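Local coordinates for putative integron gene cassette protein (Uncultured bacterium, PDB 3FUY) that is of unknown function but is encoded by a mobile integron gene cassette and folds as helices packed against a mixed beta-sheet, at residues 109-114 with 151-156; 70-75 with 92-97; 115-120 with 159-164. All blocks are in the same frame, centred on the assembly; numbering follows the deposited sequence.

Interaction 1: 109-114 with 151-156; sequences VYVDLI and TQFEMK
Val111 and Met155, a selenomethionine, are paired across two parallel neighbouring strands, and their side chains mesh on the face they share with Val109, Phe153 and Leu113. The CG2 methyl of Val111 is the central bump: it settles on the neighbouring strand's backbone, 3.5 Å from O of Glu154, in the hollow at the feet of Met155 and, more loosely, Phe153. A chi1 of -57° brings that methyl between the backbone N and the carbonyl carbon, leaning over the neighbouring strand. Met155 runs out with CG anti to its backbone N (chi1 180°), and its selenium comes to 3.9 Å from CB of Leu113. Toward the start of both segments, CG2 of Val109 touches CG2 of Thr151. On the other face, Tyr110 and Glu154 lie side by side, with CE2 3.6 Å from OE1 and the ring and carboxylate planes 71° apart, while OD1 of Asp112 rests against CB of Lys156; a water between that OD1 and NZ of Lys156 probably adds a link. Between the two faces run five backbone hydrogen bonds, including the nearly straight Leu113 N to Lys156 O (2.7 Å). The chemistry is thus two-sided: the apolar face receives helix 121-138, as expected for a beta-alpha-beta crossover, whereas on the polar face Lys156 is bridged to Asp177, and salt bridges to Arg95 and Arg158 probably offset the charge of the buried Asp112.

Interaction 2: 70-75 with 92-97; sequences KGVRDA and IRIRCV
Val72 on the helix points its two methyls at different parts of the strand that runs nearly antiparallel beneath it. CG1, anti to the backbone N (chi1 174°), drops onto the strand's backbone, 3.5 Å from O of Ile92 and 3.6 Å from N of Ile94, and thus sits against the peptide groups linking the two isoleucines. CG2 turns to the side chain of Ile94, lying 3.9 Å from its CB and 4.0 Å from its CD1. The two side chains meet at a slant, and the extended CG1-CD1 arm of Ile94 passes along the valine methyl. Ile92 projects toward the helix as well: its CG2 branch lies 4.0 Å from CG1 of Val72, whereas CD1, on the other branch, reaches CB of Ala75 more loosely at 4.4 Å. Val72 and Ala75, three residues apart on one helix face, therefore share Ile92, and Val72 also takes Ile94. With both methyls gone, as in an alanine here, the backbone between Ile92 and Ile94 would probably lose its cover and the side chain of Ile94 the group that braces it. Between the isoleucines, Arg93 points away from the helix, and its guanidinium forms a salt bridge with Asp170. The contact lies in the buried centre of the chain, where helix 59-79 packs on strand 91-100. Met69 extends the helix cover over Ile94, Ala131 and Leu135 of helix 121-138 reach Ile92, and Val109 and Leu113 of the adjacent strand 106-116 continue the apolar floor.

Interaction 3: 115-120 with 159-164; sequences VGTGAS and EELLSS
Thr117 lays its CG2 methyl over the peptide group that joins Glu160 to Leu161, 3.3 Å from C of Glu160 and 3.5 Å from N of Leu161. Its hydroxyl branch is turned to Leu161, where OG1 approaches CD1 at 3.6 Å as the two side chains cross at a slant. With chi1 at 47°, OG1 stands between the backbone N and the carbonyl carbon, while CG2 lies anti to the carbonyl carbon; both branches thereby bear on the same side of the chain where it passes from Glu160 to Leu161, CG2 over the peptide carbon and OG1 beside Leu161. Glu159 comes from the other strand with an extended chain beyond CG, and its OE1 reaches 3.3 Å from CA of Thr117. That carboxylate also forms a salt bridge with Arg124, which ties it to helix 121-138. Gly116 has CG of Leu162 4.0 Å from its CA, and Leu162 in turn packs against Ile114 and Phe167.

The backbones are joined by the last parallel pairing of strands 106-116 and 150-160. Glu160 N donates to Val115 O at 3.2 Å, a rather bent bond. Thr117 N donates to Glu160 O at 3.0 Å, but from 59° out of the carbonyl plane, as the two chains begin to part. From here each chain goes into a type I turn, Gly116 to Ala119 and Leu161 to Ser164, and Ser120 then caps the N-terminus of the crossover helix.

This is a surface contact of mixed character: methyls and two backbone bonds hold the strand ends together, while the carboxylates are held from outside the facing segment, that of Glu160 by the hydroxyl of Tyr174 just as that of Glu159 is by its arginine.

Overall arrangement
Interactions 1 and 3 hold the same two parallel strands, 106-116 and 150-160, with their centres 19 Å apart: the first is partly buried near the middle of the chain, the second lies at the surface where the strands end. Ile114 packs against Glu160 and Leu162 to connect them. Interaction 2 is fully buried and differs in kind, being helix-on-strand packing of aliphatic side chains on one another and on the strand's backbone. It joins interaction 1 through the neighbouring strands 91-100 and 106-116, where Val109 meets Ile94 and Asp112 pairs with Arg95. Chemistry thus shifts from apolar packing in the core, through a two-faced sheet, to methyls, turns and charged side chains at the exposed strand ends.

Interaction 1: 109-114 with 151-156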
loop_
_atom_site.group_PDB
_atom_site.type_symbol
_atom_site.label_atom_id
_atom_site.label_comp_id
_atom_site.label_asym_id
_atom_site.label_seq_id
_atom_site.Cartn_x
_atom_site.Cartn_y
_atom_site.Cartn_z
ATOM N N VAL B 109 9.971 -3.360 -19.562
ATOM C CA VAL B 109 8.519 -3.470 -19.466
ATOM C C VAL B 109 8.040 -4.892 -19.729
ATOM O O VAL B 109 8.234 -5.416 -20.824
ATOM C CB VAL B 109 7.822 -2.548 -20.482
ATOM C CG1 VAL B 109 6.297 -2.598 -20.252
ATOM C CG2 VAL B 109 8.366 -1.121 -20.358
ATOM N N TYR B 110 7.423 -5.511 -18.725
ATOM C CA TYR B 110 6.851 -6.853 -18.853
ATOM C C TYR B 110 5.391 -6.767 -19.257
ATOM O O TYR B 110 4.578 -6.165 -18.540
ATOM C CB TYR B 110 6.940 -7.605 -17.517
ATOM C CG TYR B 110 8.346 -7.840 -17.076
ATOM C CD1 TYR B 110 9.020 -6.902 -16.307
ATOM C CD2 TYR B 110 9.029 -8.995 -17.467
ATOM C CE1 TYR B 110 10.332 -7.110 -15.924
ATOM C CE2 TYR B 110 10.325 -9.212 -17.086
ATOM C CZ TYR B 110 10.977 -8.276 -16.318
ATOM O OH TYR B 110 12.273 -8.518 -15.936
ATOM N N VAL B 111 5.057 -7.378 -20.386
ATOM C CA VAL B 111 3.709 -7.348 -20.918
ATOM C C VAL B 111 3.277 -8.786 -21.135
ATOM O O VAL B 111 4.122 -9.660 -21.313
ATOM C CB VAL B 111 3.645 -6.583 -22.256
ATOM C CG1 VAL B 111 4.182 -5.180 -22.080
ATOM C CG2 VAL B 111 4.466 -7.316 -23.347
ATOM N N ASP B 112 1.974 -9.029 -21.072
ATOM C CA ASP B 112 1.397 -10.325 -21.421
ATOM C C ASP B 112 0.677 -10.129 -22.746
ATOM O O ASP B 112 -0.008 -9.119 -22.930
ATOM C CB ASP B 112 0.339 -10.774 -20.390
ATOM C CG ASP B 112 0.930 -11.374 -19.111
ATOM O OD1 ASP B 112 2.164 -11.461 -18.959
ATOM O OD2 ASP B 112 0.126 -11.767 -18.231
ATOM N N LEU B 113 0.825 -11.080 -23.665
ATOM C CA LEU B 113 -0.025 -11.137 -24.848
ATOM C C LEU B 113 -1.009 -12.282 -24.639
ATOM O O LEU B 113 -0.604 -13.437 -24.479
ATOM C CB LEU B 113 0.781 -11.381 -26.132
ATOM C CG LEU B 113 -0.045 -11.489 -27.423
ATOM C CD1 LEU B 113 -0.465 -10.112 -27.923
ATOM C CD2 LEU B 113 0.720 -12.235 -28.522
ATOM N N ILE B 114 -2.294 -11.964 -24.626
ATOM C CA ILE B 114 -3.317 -12.985 -24.407
ATOM C C ILE B 114 -4.121 -13.241 -25.676
ATOM O O ILE B 114 -4.803 -12.346 -26.166
ATOM C CB ILE B 114 -4.270 -12.603 -23.244
ATOM C CG1 ILE B 114 -3.467 -12.206 -22.001
ATOM C CG2 ILE B 114 -5.208 -13.758 -22.922
ATOM C CD1 ILE B 114 -4.327 -11.628 -20.863
ATOM N N THR B 151 14.295 1.888 -23.324
ATOM C CA THR B 151 13.324 0.870 -22.945
ATOM C C THR B 151 13.515 -0.450 -23.693
ATOM O O THR B 151 13.857 -0.467 -24.870
ATOM C CB THR B 151 11.877 1.413 -23.157
ATOM O OG1 THR B 151 11.701 2.610 -22.393
ATOM C CG2 THR B 151 10.821 0.401 -22.741
ATOM N N GLN B 152 13.318 -1.557 -22.991
ATOM C CA GLN B 152 13.200 -2.863 -23.623
ATOM C C GLN B 152 11.940 -3.511 -23.084
ATOM O O GLN B 152 11.404 -3.082 -22.050
ATOM C CB GLN B 152 14.404 -3.742 -23.271
ATOM C CG GLN B 152 15.758 -3.127 -23.596
ATOM C CD GLN B 152 15.988 -2.919 -25.080
ATOM O OE1 GLN B 152 15.418 -3.618 -25.925
ATOM N NE2 GLN B 152 16.841 -1.956 -25.409
ATOM N N PHE B 153 11.459 -4.558 -23.746
ATOM C CA PHE B 153 10.323 -5.279 -23.178
ATOM C C PHE B 153 10.465 -6.796 -23.266
ATOM O O PHE B 153 11.272 -7.317 -24.038
ATOM C CB PHE B 153 8.990 -4.823 -23.792
ATOM C CG PHE B 153 8.771 -5.290 -25.200
ATOM C CD1 PHE B 153 7.931 -6.353 -25.468
ATOM C CD2 PHE B 153 9.393 -4.660 -26.257
ATOM C CE1 PHE B 153 7.730 -6.786 -26.777
ATOM C CE2 PHE B 153 9.193 -5.084 -27.565
ATOM C CZ PHE B 153 8.360 -6.149 -27.830
ATOM N N GLU B 154 9.682 -7.489 -22.446
ATOM C CA GLU B 154 9.538 -8.938 -22.533
ATOM C C GLU B 154 8.061 -9.248 -22.607
ATOM O O GLU B 154 7.256 -8.710 -21.823
ATOM C CB GLU B 154 10.133 -9.645 -21.310
ATOM C CG GLU B 154 11.633 -9.837 -21.339
ATOM C CD GLU B 154 12.109 -10.772 -20.237
ATOM O OE1 GLU B 154 11.275 -11.552 -19.721
ATOM O OE2 GLU B 154 13.309 -10.724 -19.878
HETATM N N MSE B 155 7.708 -10.137 -23.525
HETATM C CA MSE B 155 6.325 -10.494 -23.755
HETATM C C MSE B 155 6.039 -11.961 -23.423
HETATM O O MSE B 155 6.552 -12.876 -24.070
HETATM C CB MSE B 155 5.972 -10.216 -25.209
HETATM C CG MSE B 155 4.551 -10.563 -25.569
HETATM SE SE MSE B 155 4.107 -9.798 -27.321
HETATM C CE MSE B 155 5.334 -8.328 -27.267
ATOM N N LYS B 156 5.216 -12.174 -22.407
ATOM C CA LYS B 156 4.771 -13.506 -22.035
ATOM C C LYS B 156 3.521 -13.832 -22.842
ATOM O O LYS B 156 2.662 -12.965 -23.053
ATOM C CB LYS B 156 4.473 -13.552 -20.525
ATOM C CG LYS B 156 4.148 -14.926 -19.998
ATOM C CD LYS B 156 3.799 -14.912 -18.517
ATOM C CE LYS B 156 4.981 -14.510 -17.670
ATOM N NZ LYS B 156 4.572 -14.335 -16.245
HETATM O O HOH W 1 14.880 -9.791 -17.690
HETATM O O HOH W 2 2.238 -12.604 -16.362
#

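Interaction 2: 70-75 with 92-97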
loop_
_atom_site.group_PDB
_atom_site.type_symbol
_atom_site.label_atom_id
_atom_site.label_comp_id
_atom_site.label_asym_id
_atom_site.label_seq_id
_atom_site.Cartn_x
_atom_site.Cartn_y
_atom_site.Cartn_z
ATOM N N LYS B 70 0.613 3.872 -20.734
ATOM C CA LYS B 70 -0.091 4.463 -21.855
ATOM C C LYS B 70 0.379 3.841 -23.190
ATOM O O LYS B 70 -0.423 3.579 -24.078
ATOM C CB LYS B 70 0.095 5.976 -21.867
ATOM C CG LYS B 70 -0.622 6.661 -23.042
ATOM C CD LYS B 70 -0.454 8.177 -23.000
ATOM C CE LYS B 70 -1.215 8.840 -24.144
ATOM N NZ LYS B 70 -0.816 8.306 -25.475
ATOM N N GLY B 71 1.678 3.586 -23.320
ATOM C CA GLY B 71 2.185 3.008 -24.555
ATOM C C GLY B 71 1.535 1.657 -24.840
ATOM O O GLY B 71 1.172 1.347 -25.985
ATOM N N VAL B 72 1.380 0.846 -23.796
ATOM C CA VAL B 72 0.720 -0.454 -23.942
ATOM C C VAL B 72 -0.764 -0.336 -24.327
ATOM O O VAL B 72 -1.235 -1.029 -25.239
ATOM C CB VAL B 72 0.894 -1.321 -22.688
ATOM C CG1 VAL B 72 0.089 -2.606 -22.802
ATOM C CG2 VAL B 72 2.395 -1.620 -22.448
ATOM N N ARG B 73 -1.520 0.531 -23.659
ATOM C CA ARG B 73 -2.934 0.618 -24.034
ATOM C C ARG B 73 -3.097 1.226 -25.443
ATOM O O ARG B 73 -4.015 0.862 -26.169
ATOM C CB ARG B 73 -3.824 1.283 -22.950
ATOM C CG ARG B 73 -3.462 2.688 -22.582
ATOM C CD ARG B 73 -4.578 3.357 -21.707
ATOM N NE ARG B 73 -4.280 4.782 -21.571
ATOM C CZ ARG B 73 -3.463 5.268 -20.647
ATOM N NH1 ARG B 73 -2.902 4.441 -19.782
ATOM N NH2 ARG B 73 -3.206 6.567 -20.579
ATOM N N ASP B 74 -2.182 2.111 -25.840
ATOM C CA ASP B 74 -2.136 2.599 -27.228
ATOM C C ASP B 74 -1.753 1.495 -28.232
ATOM O O ASP B 74 -2.317 1.419 -29.319
ATOM C CB ASP B 74 -1.173 3.792 -27.378
ATOM C CG ASP B 74 -1.660 5.048 -26.643
ATOM O OD1 ASP B 74 -2.802 5.060 -26.123
ATOM O OD2 ASP B 74 -0.888 6.029 -26.585
ATOM N N ALA B 75 -0.788 0.649 -27.882
ATOM C CA ALA B 75 -0.490 -0.515 -28.729
ATOM C C ALA B 75 -1.721 -1.419 -28.866
ATOM O O ALA B 75 -2.017 -1.906 -29.957
ATOM C CB ALA B 75 0.723 -1.309 -28.194
ATOM N N ILE B 92 -3.128 -7.008 -25.135
ATOM C CA ILE B 92 -1.767 -6.702 -24.723
ATOM C C ILE B 92 -1.872 -5.973 -23.397
ATOM O O ILE B 92 -2.476 -4.906 -23.325
ATOM C CB ILE B 92 -1.042 -5.784 -25.729
ATOM C CG1 ILE B 92 -1.129 -6.337 -27.147
ATOM C CG2 ILE B 92 0.398 -5.622 -25.337
ATOM C CD1 ILE B 92 -0.266 -5.562 -28.138
ATOM N N ARG B 93 -1.298 -6.540 -22.344
ATOM C CA ARG B 93 -1.483 -5.988 -21.010
ATOM C C ARG B 93 -0.154 -5.728 -20.333
ATOM O O ARG B 93 0.732 -6.582 -20.350
ATOM C CB ARG B 93 -2.311 -6.950 -20.147
ATOM C CG ARG B 93 -3.620 -7.390 -20.784
ATOM C CD ARG B 93 -4.565 -6.201 -21.031
ATOM N NE ARG B 93 -4.846 -5.429 -19.817
ATOM C CZ ARG B 93 -5.681 -4.390 -19.782
ATOM N NH1 ARG B 93 -6.325 -4.025 -20.883
ATOM N NH2 ARG B 93 -5.891 -3.728 -18.651
ATOM N N ILE B 94 -0.001 -4.554 -19.723
ATOM C CA ILE B 94 1.241 -4.294 -19.004
ATOM C C ILE B 94 1.190 -5.006 -17.644
ATOM O O ILE B 94 0.111 -5.171 -17.063
ATOM C CB ILE B 94 1.498 -2.784 -18.843
ATOM C CG1 ILE B 94 2.939 -2.530 -18.426
ATOM C CG2 ILE B 94 0.513 -2.149 -17.839
ATOM C CD1 ILE B 94 3.369 -1.056 -18.576
ATOM N N ARG B 95 2.341 -5.448 -17.143
ATOM C CA ARG B 95 2.381 -6.069 -15.819
ATOM C C ARG B 95 3.298 -5.311 -14.886
ATOM O O ARG B 95 2.941 -5.005 -13.743
ATOM C CB ARG B 95 2.843 -7.529 -15.911
ATOM C CG ARG B 95 1.942 -8.411 -16.734
ATOM C CD ARG B 95 0.489 -8.392 -16.238
ATOM N NE ARG B 95 -0.320 -9.265 -17.079
ATOM C CZ ARG B 95 -1.610 -9.096 -17.345
ATOM N NH1 ARG B 95 -2.292 -8.065 -16.830
ATOM N NH2 ARG B 95 -2.217 -9.963 -18.139
ATOM N N CYS B 96 4.494 -5.004 -15.376
ATOM C CA CYS B 96 5.520 -4.441 -14.515
ATOM C C CYS B 96 6.450 -3.553 -15.328
ATOM O O CYS B 96 6.741 -3.832 -16.493
ATOM C CB CYS B 96 6.319 -5.572 -13.839
ATOM S SG CYS B 96 7.772 -5.034 -12.891
ATOM N N VAL B 97 6.898 -2.473 -14.712
ATOM C CA VAL B 97 7.983 -1.684 -15.270
ATOM C C VAL B 97 9.101 -1.776 -14.255
ATOM O O VAL B 97 8.968 -1.309 -13.119
ATOM C CB VAL B 97 7.590 -0.203 -15.461
ATOM C CG1 VAL B 97 8.809 0.619 -15.891
ATOM C CG2 VAL B 97 6.464 -0.084 -16.461
#

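Interaction 3: 115-120 with 159-164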
loop_
_atom_site.group_PDB
_atom_site.type_symbol
_atom_site.label_atom_id
_atom_site.label_comp_id
_atom_site.label_asym_id
_atom_site.label_seq_id
_atom_site.Cartn_x
_atom_site.Cartn_y
_atom_site.Cartn_z
ATOM N N VAL B 115 -4.028 -14.461 -26.212
ATOM C CA VAL B 115 -4.833 -14.857 -27.366
ATOM C C VAL B 115 -5.892 -15.873 -26.951
ATOM O O VAL B 115 -5.800 -16.478 -25.889
ATOM C CB VAL B 115 -3.977 -15.439 -28.526
ATOM C CG1 VAL B 115 -3.002 -14.397 -29.050
ATOM C CG2 VAL B 115 -3.233 -16.682 -28.074
ATOM N N GLY B 116 -6.908 -16.046 -27.787
ATOM C CA GLY B 116 -7.992 -16.965 -27.474
ATOM C C GLY B 116 -7.544 -18.411 -27.615
ATOM O O GLY B 116 -6.789 -18.738 -28.528
ATOM N N THR B 117 -8.000 -19.274 -26.711
ATOM C CA THR B 117 -7.645 -20.692 -26.760
ATOM C C THR B 117 -7.876 -21.284 -28.153
ATOM O O THR B 117 -7.183 -22.221 -28.557
ATOM C CB THR B 117 -8.427 -21.523 -25.715
ATOM O OG1 THR B 117 -9.814 -21.170 -25.767
ATOM C CG2 THR B 117 -7.911 -21.256 -24.306
ATOM N N GLY B 118 -8.837 -20.726 -28.887
ATOM C CA GLY B 118 -9.206 -21.255 -30.190
ATOM C C GLY B 118 -8.462 -20.664 -31.377
ATOM O O GLY B 118 -8.953 -20.702 -32.511
ATOM N N ALA B 119 -7.272 -20.129 -31.130
ATOM C CA ALA B 119 -6.472 -19.528 -32.197
ATOM C C ALA B 119 -5.525 -20.541 -32.827
ATOM O O ALA B 119 -4.899 -21.336 -32.127
ATOM C CB ALA B 119 -5.692 -18.328 -31.669
ATOM N N SER B 120 -5.412 -20.500 -34.150
ATOM C CA SER B 120 -4.536 -21.420 -34.866
ATOM C C SER B 120 -3.072 -20.983 -34.815
ATOM O O SER B 120 -2.765 -19.817 -34.585
ATOM C CB SER B 120 -4.982 -21.573 -36.324
ATOM O OG SER B 120 -4.694 -20.409 -37.082
ATOM N N GLU B 159 -2.823 -18.194 -23.313
ATOM C CA GLU B 159 -4.065 -18.457 -24.007
ATOM C C GLU B 159 -5.144 -18.641 -22.951
ATOM O O GLU B 159 -4.883 -19.121 -21.843
ATOM C CB GLU B 159 -3.961 -19.657 -24.955
ATOM C CG GLU B 159 -3.994 -21.029 -24.303
ATOM C CD GLU B 159 -3.919 -22.165 -25.335
ATOM O OE1 GLU B 159 -4.868 -22.324 -26.136
ATOM O OE2 GLU B 159 -2.909 -22.900 -25.338
ATOM N N GLU B 160 -6.348 -18.211 -23.294
ATOM C CA GLU B 160 -7.453 -18.202 -22.365
ATOM C C GLU B 160 -8.712 -18.234 -23.194
ATOM O O GLU B 160 -8.737 -17.725 -24.304
ATOM C CB GLU B 160 -7.432 -16.919 -21.531
ATOM C CG GLU B 160 -6.195 -16.738 -20.666
ATOM C CD GLU B 160 -6.249 -17.564 -19.396
ATOM O OE1 GLU B 160 -7.227 -18.319 -19.217
ATOM O OE2 GLU B 160 -5.310 -17.464 -18.580
ATOM N N LEU B 161 -9.766 -18.835 -22.659
ATOM C CA LEU B 161 -11.051 -18.751 -23.310
ATOM C C LEU B 161 -11.590 -17.366 -22.987
ATOM O O LEU B 161 -11.946 -17.088 -21.842
ATOM C CB LEU B 161 -11.980 -19.840 -22.775
ATOM C CG LEU B 161 -13.328 -19.989 -23.477
ATOM C CD1 LEU B 161 -13.134 -20.199 -24.966
ATOM C CD2 LEU B 161 -14.111 -21.147 -22.864
ATOM N N LEU B 162 -11.647 -16.494 -23.986
ATOM C CA LEU B 162 -11.904 -15.083 -23.728
ATOM C C LEU B 162 -13.348 -14.787 -23.304
ATOM O O LEU B 162 -13.645 -13.700 -22.796
ATOM C CB LEU B 162 -11.525 -14.239 -24.941
ATOM C CG LEU B 162 -10.070 -14.314 -25.400
ATOM C CD1 LEU B 162 -9.870 -13.311 -26.499
ATOM C CD2 LEU B 162 -9.107 -14.043 -24.264
ATOM N N SER B 163 -14.239 -15.751 -23.509
ATOM C CA SER B 163 -15.642 -15.553 -23.167
ATOM C C SER B 163 -15.970 -16.103 -21.779
ATOM O O SER B 163 -17.057 -15.882 -21.260
ATOM C CB SER B 163 -16.542 -16.191 -24.229
ATOM O OG SER B 163 -16.411 -17.597 -24.209
ATOM N N SER B 164 -15.023 -16.816 -21.181
ATOM C CA SER B 164 -15.223 -17.397 -19.859
ATOM C C SER B 164 -15.478 -16.335 -18.777
ATOM O O SER B 164 -14.839 -15.278 -18.762
ATOM C CB SER B 164 -14.020 -18.259 -19.474
ATOM O OG SER B 164 -14.132 -18.720 -18.136
#